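PDB 4XDN: MAU2 chromatid cohesion factor homolog from Saccharomyces cerevisiae, which pairs with SCC2 in a complex required for the association of cohesin with chromosomes, and takes part in sister chromatid cohesion. Local coordinates for residues 69-74 / 106-111; 501-506 / 537-542; 511-516 / 522-527. All blocks are in the same frame, centred on the assembly; numbering follows the deposited sequence.

How the contacts relate
Contacts 2 and 3 are built from the same two helices, 499-513 and 526-543: contact 2 is where they cross, and contact 3 joins the end of the first to the lead-in of the second. Contact 3 is nested within the loop that contact 2 closes. Their centres lie 16 Å apart, and their nearest atoms about 5 Å apart without touching. Contact 1 joins helices 53-76 and 102-119 far along the elongated helical chain, its centre 64 Å from that of contact 2 and 72 Å from that of contact 3, on the opposite side of the chain's centre. The chain of another protein comes within reach of residues in all three contacts.

Contact 1: 69-74 / 106-111; sequences MFQLLK and ELYISS
Lys-74 on helix 53-76 and Tyr-108 on helix 102-119 have the closest backbones here, yet their CA atoms are still 9.9 Å apart, so side chains and a water must span the gap. Tyr-108 spans most of that gap with its ring. The bends of Lys-74 at chi3 and chi4 (67° and 58°) bring its CE obliquely to the ring, 3.5 Å from Tyr-108 CD1. At the far end of the ring, Gln-71 crosses the tyrosine at about a right angle; its NE2 gives a weak hydrogen bond to Tyr-108 OH at 3.3 Å, bent to 130° at the hydrogen. Water 1 accepts from Lys-74 NZ at 3.0 Å and donates to Tyr-108 O at 2.8 Å, tying the ammonium to the helix backbone. The same NZ forms a salt bridge with Asp-84 and a hydrogen bond with Thr-88, both on helix 81-98, which also supplies Met-91 against Gln-71 and Tyr-108. With 145 Å² buried and its one direct hydrogen bond weak, this surface contact between helices of the superhelix probably relies on one lysine methylene against the ring, a water bridge, and an ammonium whose charge is answered chiefly by Asp-84.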
loop_
_atom_site.group_PDB
_atom_site.type_symbol
_atom_site.label_atom_id
_atom_site.label_comp_id
_atom_site.label_asym_id
_atom_site.label_seq_id
_atom_site.Cartn_x
_atom_site.Cartn_y
_atom_site.Cartn_z
ATOM N N MET A 69 -0.241 34.890 -18.651
ATOM C CA MET A 69 0.285 35.098 -19.996
ATOM C C MET A 69 -0.416 34.171 -20.989
ATOM O O MET A 69 -0.717 34.571 -22.118
ATOM C CB MET A 69 1.799 34.871 -20.020
ATOM C CG MET A 69 2.594 35.905 -19.213
ATOM S SD MET A 69 2.699 37.528 -19.981
ATOM C CE MET A 69 4.209 37.354 -20.921
ATOM N N PHE A 70 -0.685 32.938 -20.566
ATOM C CA PHE A 70 -1.462 32.008 -21.381
ATOM C C PHE A 70 -2.872 32.543 -21.614
ATOM O O PHE A 70 -3.381 32.511 -22.736
ATOM C CB PHE A 70 -1.545 30.629 -20.718
ATOM C CG PHE A 70 -0.320 29.773 -20.912
ATOM C CD1 PHE A 70 0.257 29.625 -22.165
ATOM C CD2 PHE A 70 0.245 29.105 -19.836
ATOM C CE1 PHE A 70 1.377 28.833 -22.338
ATOM C CE2 PHE A 70 1.368 28.313 -20.002
ATOM C CZ PHE A 70 1.936 28.177 -21.254
ATOM N N GLN A 71 -3.502 33.020 -20.545
ATOM C CA GLN A 71 -4.849 33.573 -20.629
ATOM C C GLN A 71 -4.865 34.775 -21.562
ATOM O O GLN A 71 -5.844 35.023 -22.268
ATOM C CB GLN A 71 -5.357 33.966 -19.242
ATOM C CG GLN A 71 -5.694 32.774 -18.371
ATOM C CD GLN A 71 -6.133 33.157 -16.970
ATOM O OE1 GLN A 71 -5.645 34.128 -16.393
ATOM N NE2 GLN A 71 -7.062 32.388 -16.415
ATOM N N LEU A 72 -3.760 35.510 -21.558
ATOM C CA LEU A 72 -3.595 36.668 -22.419
ATOM C C LEU A 72 -3.733 36.264 -23.885
ATOM O O LEU A 72 -4.388 36.951 -24.666
ATOM C CB LEU A 72 -2.231 37.311 -22.166
ATOM C CG LEU A 72 -2.085 38.831 -22.230
ATOM C CD1 LEU A 72 -3.116 39.557 -21.375
ATOM C CD2 LEU A 72 -0.681 39.188 -21.776
ATOM N N LEU A 73 -3.124 35.138 -24.244
ATOM C CA LEU A 73 -3.183 34.635 -25.608
ATOM C C LEU A 73 -4.608 34.262 -26.003
ATOM O O LEU A 73 -5.060 34.591 -27.097
ATOM C CB LEU A 73 -2.265 33.419 -25.773
ATOM C CG LEU A 73 -0.761 33.693 -25.716
ATOM C CD1 LEU A 73 0.026 32.390 -25.694
ATOM C CD2 LEU A 73 -0.325 34.558 -26.893
ATOM N N LYS A 74 -5.312 33.580 -25.107
ATOM C CA LYS A 74 -6.651 33.088 -25.406
ATOM C C LYS A 74 -7.694 34.199 -25.519
ATOM O O LYS A 74 -8.695 34.042 -26.220
ATOM C CB LYS A 74 -7.092 32.087 -24.338
ATOM C CG LYS A 74 -6.478 30.704 -24.501
ATOM C CD LYS A 74 -7.061 29.698 -23.521
ATOM C CE LYS A 74 -8.532 29.393 -23.799
ATOM N NZ LYS A 74 -8.766 28.872 -25.174
ATOM N N GLU A 106 -11.972 22.972 -16.265
ATOM C CA GLU A 106 -12.980 22.194 -16.970
ATOM C C GLU A 106 -13.698 23.032 -18.025
ATOM O O GLU A 106 -14.040 22.528 -19.094
ATOM C CB GLU A 106 -13.991 21.620 -15.975
ATOM C CG GLU A 106 -14.980 20.645 -16.590
ATOM C CD GLU A 106 -15.826 19.936 -15.549
ATOM O OE1 GLU A 106 -15.832 20.379 -14.382
ATOM O OE2 GLU A 106 -16.480 18.932 -15.898
ATOM N N LEU A 107 -13.922 24.308 -17.727
ATOM C CA LEU A 107 -14.578 25.205 -18.672
ATOM C C LEU A 107 -13.710 25.438 -19.901
ATOM O O LEU A 107 -14.214 25.499 -21.022
ATOM C CB LEU A 107 -14.909 26.547 -18.011
ATOM C CG LEU A 107 -16.132 26.594 -17.090
ATOM C CD1 LEU A 107 -16.263 27.975 -16.466
ATOM C CD2 LEU A 107 -17.411 26.231 -17.835
ATOM N N TYR A 108 -12.405 25.568 -19.689
ATOM C CA TYR A 108 -11.477 25.781 -20.789
ATOM C C TYR A 108 -11.428 24.568 -21.712
ATOM O O TYR A 108 -11.465 24.710 -22.934
ATOM C CB TYR A 108 -10.077 26.092 -20.262
ATOM C CG TYR A 108 -9.897 27.529 -19.821
ATOM C CD1 TYR A 108 -10.021 28.575 -20.727
ATOM C CD2 TYR A 108 -9.591 27.838 -18.503
ATOM C CE1 TYR A 108 -9.855 29.886 -20.333
ATOM C CE2 TYR A 108 -9.425 29.147 -18.099
ATOM C CZ TYR A 108 -9.556 30.166 -19.018
ATOM O OH TYR A 108 -9.387 31.467 -18.617
ATOM N N ILE A 109 -11.348 23.378 -21.126
ATOM C CA ILE A 109 -11.270 22.151 -21.910
ATOM C C ILE A 109 -12.591 21.883 -22.628
ATOM O O ILE A 109 -12.596 21.492 -23.794
ATOM C CB ILE A 109 -10.906 20.939 -21.029
ATOM C CG1 ILE A 109 -9.568 21.175 -20.323
ATOM C CG2 ILE A 109 -10.838 19.660 -21.862
ATOM C CD1 ILE A 109 -8.389 21.401 -21.261
ATOM N N SER A 110 -13.702 22.094 -21.931
ATOM C CA SER A 110 -15.020 21.913 -22.529
ATOM C C SER A 110 -15.204 22.855 -23.712
ATOM O O SER A 110 -15.710 22.455 -24.761
ATOM C CB SER A 110 -16.121 22.152 -21.496
ATOM O OG SER A 110 -16.075 21.171 -20.478
ATOM N N SER A 111 -14.788 24.105 -23.536
ATOM C CA SER A 111 -14.844 25.092 -24.606
ATOM C C SER A 111 -13.973 24.661 -25.774
ATOM O O SER A 111 -14.395 24.720 -26.928
ATOM C CB SER A 111 -14.396 26.465 -24.103
ATOM O OG SER A 111 -15.336 27.006 -23.193
HETATM O O HOH W 1 -10.996 27.107 -24.345
#

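Contact 2: 501-506 / 537-542; sequences WECTVT and REFYSS
The ring of Phe-539 receives Cys-503 squarely on one face: Cys-503 CB stands 3.7 Å from the ring centroid and only 6° off its normal, a CH-pi contact almost exactly over the centre. The sulfur covers the same ring nearer its root, with Cys-503 SG 4.2 Å from the centroid of Phe-539, a sulfur-aromatic contact. Beyond the two segments, Phe-556 meets this ring edge-to-face. Two other residues of the cysteine's helix approach obliquely around the far end of the phenylalanine: Glu-502 CB is 3.7 Å from Phe-539 CZ, while Thr-506 OG1 lies 4.3 Å from Phe-539 CE2. The backbone takes part as well, since Cys-503 N comes within 3.6 Å of Phe-539 CZ.

The cysteine torsion places the sulfur. SG is held anti to its own nitrogen (chi1 -173°), which carries it back toward CG and CB of the phenylalanine while CB stays over the ring centre. Segments 501-506 and 537-542, on helices 499-513 and 526-543, run at 118° between their N-to-C directions, and their axes approach to 10.7 Å. Yet Cys-503 CA and Phe-539 CA are just 6.8 Å apart, an approach consistent with a residue as small as cysteine at this point. Thr-506 OG1 bonds back to Glu-502 O at 3.2 Å, on the opposite face of that carbonyl from Thr-506 N.

An alanine in place of Phe-539 would probably open a gap beneath Cys-503 and leave Phe-556 without its aromatic partner. Cys-503 also rests on Val-568, so helix 562-575 also packs against this buried crossing of the superhelix. Its cross-segment chemistry is dispersion and sulfur-pi attraction, which reward close shape matching.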
loop_
_atom_site.group_PDB
_atom_site.type_symbol
_atom_site.label_atom_id
_atom_site.label_comp_id
_atom_site.label_asym_id
_atom_site.label_seq_id
_atom_site.Cartn_x
_atom_site.Cartn_y
_atom_site.Cartn_z
ATOM N N TRP A 501 -1.609 -17.774 8.516
ATOM C CA TRP A 501 -2.954 -17.377 8.907
ATOM C C TRP A 501 -3.889 -18.574 8.999
ATOM O O TRP A 501 -4.638 -18.703 9.962
ATOM C CB TRP A 501 -3.512 -16.347 7.923
ATOM C CG TRP A 501 -3.057 -14.957 8.219
ATOM C CD1 TRP A 501 -1.834 -14.419 7.945
ATOM C CD2 TRP A 501 -3.816 -13.924 8.857
ATOM N NE1 TRP A 501 -1.785 -13.114 8.369
ATOM C CE2 TRP A 501 -2.990 -12.786 8.934
ATOM C CE3 TRP A 501 -5.114 -13.851 9.369
ATOM C CZ2 TRP A 501 -3.418 -11.590 9.502
ATOM C CZ3 TRP A 501 -5.540 -12.663 9.930
ATOM C CH2 TRP A 501 -4.693 -11.548 9.993
ATOM N N GLU A 502 -3.842 -19.447 7.996
ATOM C CA GLU A 502 -4.695 -20.631 7.971
ATOM C C GLU A 502 -4.400 -21.551 9.147
ATOM O O GLU A 502 -5.309 -22.161 9.712
ATOM C CB GLU A 502 -4.515 -21.396 6.659
ATOM C CG GLU A 502 -5.336 -20.844 5.505
ATOM C CD GLU A 502 -6.829 -21.063 5.687
ATOM O OE1 GLU A 502 -7.220 -22.131 6.205
ATOM O OE2 GLU A 502 -7.611 -20.163 5.315
ATOM N N CYS A 503 -3.125 -21.648 9.508
ATOM C CA CYS A 503 -2.714 -22.502 10.612
ATOM C C CYS A 503 -3.162 -21.902 11.938
ATOM O O CYS A 503 -3.581 -22.623 12.843
ATOM C CB CYS A 503 -1.198 -22.705 10.607
ATOM S SG CYS A 503 -0.626 -23.925 11.821
ATOM N N THR A 504 -3.074 -20.581 12.050
ATOM C CA THR A 504 -3.500 -19.893 13.264
ATOM C C THR A 504 -4.981 -20.160 13.523
ATOM O O THR A 504 -5.386 -20.408 14.660
ATOM C CB THR A 504 -3.249 -18.373 13.169
ATOM O OG1 THR A 504 -1.848 -18.131 13.004
ATOM C CG2 THR A 504 -3.729 -17.654 14.423
ATOM N N VAL A 505 -5.780 -20.120 12.461
ATOM C CA VAL A 505 -7.213 -20.372 12.568
ATOM C C VAL A 505 -7.467 -21.790 13.076
ATOM O O VAL A 505 -8.263 -21.992 13.992
ATOM C CB VAL A 505 -7.924 -20.161 11.208
ATOM C CG1 VAL A 505 -9.392 -20.578 11.278
ATOM C CG2 VAL A 505 -7.822 -18.710 10.782
ATOM N N THR A 506 -6.785 -22.763 12.477
ATOM C CA THR A 506 -6.923 -24.162 12.871
ATOM C C THR A 506 -6.525 -24.369 14.331
ATOM O O THR A 506 -7.248 -25.001 15.102
ATOM C CB THR A 506 -6.059 -25.082 11.980
ATOM O OG1 THR A 506 -6.474 -24.960 10.616
ATOM C CG2 THR A 506 -6.178 -26.545 12.415
ATOM N N ARG A 537 -3.190 -31.931 10.559
ATOM C CA ARG A 537 -2.312 -32.988 10.080
ATOM C C ARG A 537 -1.448 -32.499 8.923
ATOM O O ARG A 537 -0.281 -32.867 8.807
ATOM C CB ARG A 537 -3.133 -34.204 9.649
ATOM C CG ARG A 537 -2.365 -35.513 9.691
ATOM C CD ARG A 537 -3.243 -36.682 9.277
ATOM N NE ARG A 537 -4.455 -36.779 10.089
ATOM C CZ ARG A 537 -4.543 -37.429 11.246
ATOM N NH1 ARG A 537 -3.488 -38.057 11.754
ATOM N NH2 ARG A 537 -5.697 -37.454 11.900
ATOM N N GLU A 538 -2.029 -31.656 8.075
ATOM C CA GLU A 538 -1.311 -31.101 6.937
ATOM C C GLU A 538 -0.216 -30.137 7.387
ATOM O O GLU A 538 0.916 -30.211 6.910
ATOM C CB GLU A 538 -2.284 -30.390 5.993
ATOM C CG GLU A 538 -3.271 -31.326 5.311
ATOM C CD GLU A 538 -4.261 -30.596 4.422
ATOM O OE1 GLU A 538 -4.835 -29.580 4.870
ATOM O OE2 GLU A 538 -4.468 -31.039 3.273
ATOM N N PHE A 539 -0.554 -29.238 8.307
ATOM C CA PHE A 539 0.408 -28.256 8.799
ATOM C C PHE A 539 1.486 -28.897 9.663
ATOM O O PHE A 539 2.653 -28.515 9.595
ATOM C CB PHE A 539 -0.301 -27.157 9.597
ATOM C CG PHE A 539 -1.030 -26.163 8.741
ATOM C CD1 PHE A 539 -0.329 -25.289 7.927
ATOM C CD2 PHE A 539 -2.413 -26.101 8.751
ATOM C CE1 PHE A 539 -0.995 -24.373 7.134
ATOM C CE2 PHE A 539 -3.086 -25.185 7.960
ATOM C CZ PHE A 539 -2.375 -24.321 7.152
ATOM N N TYR A 540 1.095 -29.874 10.474
ATOM C CA TYR A 540 2.028 -30.499 11.402
ATOM C C TYR A 540 3.028 -31.406 10.690
ATOM O O TYR A 540 4.215 -31.401 11.014
ATOM C CB TYR A 540 1.274 -31.301 12.462
ATOM C CG TYR A 540 2.194 -32.082 13.363
ATOM C CD1 TYR A 540 3.051 -31.431 14.238
ATOM C CD2 TYR A 540 2.216 -33.470 13.333
ATOM C CE1 TYR A 540 3.900 -32.136 15.062
ATOM C CE2 TYR A 540 3.061 -34.185 14.154
ATOM C CZ TYR A 540 3.901 -33.512 15.016
ATOM O OH TYR A 540 4.747 -34.214 15.839
ATOM N N SER A 541 2.550 -32.184 9.725
ATOM C CA SER A 541 3.420 -33.103 8.996
ATOM C C SER A 541 4.417 -32.337 8.132
ATOM O O SER A 541 5.442 -32.882 7.721
ATOM C CB SER A 541 2.596 -34.053 8.125
ATOM O OG SER A 541 2.002 -33.365 7.038
ATOM N N SER A 542 4.112 -31.071 7.866
ATOM C CA SER A 542 4.955 -30.233 7.023
ATOM C C SER A 542 5.899 -29.353 7.842
ATOM O O SER A 542 6.888 -28.847 7.313
ATOM C CB SER A 542 4.086 -29.357 6.120
ATOM O OG SER A 542 4.884 -28.519 5.302
#

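Contact 3: 511-516 / 522-527; sequences FSHFEP and LPCSDK
Chi1 of -72° sets the His-513 imidazole beside its own backbone nitrogen, and from there it reaches Leu-522 and Cys-524; the cysteine, with SG held between its nitrogen and carbonyl carbon (chi1 59°), turns its sulfur back toward the histidine. These residues form a helix-loop-helix connection in a predominantly helical superhelix: the chain leaves the helix carrying Phe-511 and turns, and Ser-525 serves as N-cap of helix 526-543. The backbones come close at the entry to the second segment, where His-513 CA and Leu-522 CA are 4.8 Å apart.

The imidazole is the centre of the packing. Leu-522 CB lies over one face, 4.0 Å from the centroid of the His-513 ring, in a CH-pi contact. Two carbonyl oxygens gather near one carbon of that ring: Leu-522 O, which sits off the ring plane, is 3.4 Å from His-513 CD2, and Pro-523 O is 3.5 Å from the same CD2, at the ring edge and in its plane. Cys-524 CB comes obliquely to 3.6 Å from His-513 CD2, and its SG is an oblique sulfur-aromatic neighbour, 4.9 Å from the His-513 ring centroid.

The ring's rotation is probably further restrained from outside the pair, since His-513 ND1 is hydrogen-bonded to Trp-509 O and the imidazole stacks with the Trp-509 indole. Ser-512 OG, meanwhile, bonds to Tyr-457 OH on helix 446-466, a helix that also packs against Leu-522; that leucine further touches Val-476 and Cys-479 of helix 472-490.

One backbone bond ties the two segments directly: Leu-522 N donates to Ser-512 O at 2.8 Å, nearly straight at 173° and lying in the carbonyl plane.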
loop_
_atom_site.group_PDB
_atom_site.type_symbol
_atom_site.label_atom_id
_atom_site.label_comp_id
_atom_site.label_asym_id
_atom_site.label_seq_id
_atom_site.Cartn_x
_atom_site.Cartn_y
_atom_site.Cartn_z
ATOM N N PHE A 511 -7.776 -25.476 19.890
ATOM C CA PHE A 511 -7.515 -25.111 21.279
ATOM C C PHE A 511 -8.812 -24.830 22.033
ATOM O O PHE A 511 -8.918 -25.117 23.225
ATOM C CB PHE A 511 -6.605 -23.878 21.358
ATOM C CG PHE A 511 -5.133 -24.168 21.158
ATOM C CD1 PHE A 511 -4.654 -25.465 21.040
ATOM C CD2 PHE A 511 -4.226 -23.124 21.099
ATOM C CE1 PHE A 511 -3.307 -25.707 20.861
ATOM C CE2 PHE A 511 -2.878 -23.364 20.920
ATOM C CZ PHE A 511 -2.418 -24.656 20.802
ATOM N N SER A 512 -9.795 -24.272 21.332
ATOM C CA SER A 512 -11.039 -23.845 21.963
ATOM C C SER A 512 -12.144 -24.905 21.913
ATOM O O SER A 512 -13.215 -24.709 22.493
ATOM C CB SER A 512 -11.536 -22.558 21.304
ATOM O OG SER A 512 -11.733 -22.742 19.912
ATOM N N HIS A 513 -11.882 -26.023 21.236
ATOM C CA HIS A 513 -12.887 -27.075 21.064
ATOM C C HIS A 513 -12.443 -28.444 21.587
ATOM O O HIS A 513 -13.199 -29.411 21.500
ATOM C CB HIS A 513 -13.263 -27.197 19.583
ATOM C CG HIS A 513 -14.089 -26.059 19.074
ATOM N ND1 HIS A 513 -13.536 -24.874 18.628
ATOM C CD2 HIS A 513 -15.428 -25.915 18.943
ATOM C CE1 HIS A 513 -14.498 -24.058 18.244
ATOM N NE2 HIS A 513 -15.659 -24.665 18.424
ATOM N N PHE A 514 -11.232 -28.523 22.134
ATOM C CA PHE A 514 -10.679 -29.796 22.602
ATOM C C PHE A 514 -9.977 -29.682 23.949
ATOM O O PHE A 514 -9.180 -28.773 24.173
ATOM C CB PHE A 514 -9.679 -30.353 21.586
ATOM C CG PHE A 514 -10.307 -31.132 20.470
ATOM C CD1 PHE A 514 -10.732 -30.498 19.316
ATOM C CD2 PHE A 514 -10.452 -32.505 20.568
ATOM C CE1 PHE A 514 -11.304 -31.219 18.286
ATOM C CE2 PHE A 514 -11.022 -33.229 19.543
ATOM C CZ PHE A 514 -11.448 -32.586 18.400
ATOM N N GLU A 515 -10.273 -30.620 24.841
ATOM C CA GLU A 515 -9.433 -30.837 26.008
ATOM C C GLU A 515 -8.193 -31.585 25.529
ATOM O O GLU A 515 -8.260 -32.319 24.542
ATOM C CB GLU A 515 -10.172 -31.630 27.089
ATOM C CG GLU A 515 -11.415 -30.939 27.625
ATOM C CD GLU A 515 -11.964 -31.608 28.868
ATOM O OE1 GLU A 515 -13.001 -32.300 28.764
ATOM O OE2 GLU A 515 -11.362 -31.436 29.948
ATOM N N PRO A 516 -7.054 -31.412 26.214
ATOM C CA PRO A 516 -6.818 -30.615 27.419
ATOM C C PRO A 516 -6.261 -29.229 27.100
ATOM O O PRO A 516 -5.457 -28.694 27.862
ATOM C CB PRO A 516 -5.798 -31.463 28.173
ATOM C CG PRO A 516 -4.951 -32.040 27.069
ATOM C CD PRO A 516 -5.849 -32.178 25.849
ATOM N N LEU A 522 -15.691 -25.494 23.442
ATOM C CA LEU A 522 -16.950 -25.123 22.807
ATOM C C LEU A 522 -17.568 -26.323 22.096
ATOM O O LEU A 522 -16.855 -27.253 21.720
ATOM C CB LEU A 522 -16.735 -23.985 21.811
ATOM C CG LEU A 522 -16.243 -22.658 22.390
ATOM C CD1 LEU A 522 -15.714 -21.766 21.280
ATOM C CD2 LEU A 522 -17.358 -21.957 23.153
ATOM N N PRO A 523 -18.901 -26.308 21.910
ATOM C CA PRO A 523 -19.566 -27.395 21.180
ATOM C C PRO A 523 -19.169 -27.451 19.706
ATOM O O PRO A 523 -18.890 -26.418 19.101
ATOM C CB PRO A 523 -21.057 -27.058 21.319
ATOM C CG PRO A 523 -21.149 -26.110 22.457
ATOM C CD PRO A 523 -19.871 -25.340 22.450
ATOM N N CYS A 524 -19.157 -28.653 19.139
ATOM C CA CYS A 524 -18.841 -28.834 17.727
ATOM C C CYS A 524 -19.260 -30.221 17.257
ATOM O O CYS A 524 -19.252 -31.178 18.032
ATOM C CB CYS A 524 -17.347 -28.627 17.477
ATOM S SG CYS A 524 -16.279 -29.740 18.417
ATOM N N SER A 525 -19.626 -30.324 15.983
ATOM C CA SER A 525 -20.008 -31.603 15.399
ATOM C C SER A 525 -18.774 -32.460 15.139
ATOM O O SER A 525 -17.654 -31.952 15.086
ATOM C CB SER A 525 -20.782 -31.390 14.098
ATOM O OG SER A 525 -19.958 -30.806 13.105
ATOM N N ASP A 526 -18.985 -33.761 14.981
ATOM C CA ASP A 526 -17.893 -34.685 14.704
ATOM C C ASP A 526 -17.270 -34.392 13.343
ATOM O O ASP A 526 -16.094 -34.678 13.116
ATOM C CB ASP A 526 -18.388 -36.132 14.758
ATOM C CG ASP A 526 -18.924 -36.516 16.125
ATOM O OD1 ASP A 526 -18.418 -35.981 17.135
ATOM O OD2 ASP A 526 -19.850 -37.352 16.189
ATOM N N LYS A 527 -18.064 -33.823 12.441
ATOM C CA LYS A 527 -17.578 -33.445 11.119
ATOM C C LYS A 527 -16.598 -32.282 11.222
ATOM O O LYS A 527 -15.595 -32.238 10.508
ATOM C CB LYS A 527 -18.747 -33.075 10.200
ATOM C CG LYS A 527 -18.322 -32.426 8.886
ATOM C CD LYS A 527 -19.481 -32.282 7.908
ATOM C CE LYS A 527 -19.920 -33.629 7.347
ATOM N NZ LYS A 527 -20.854 -33.480 6.197
#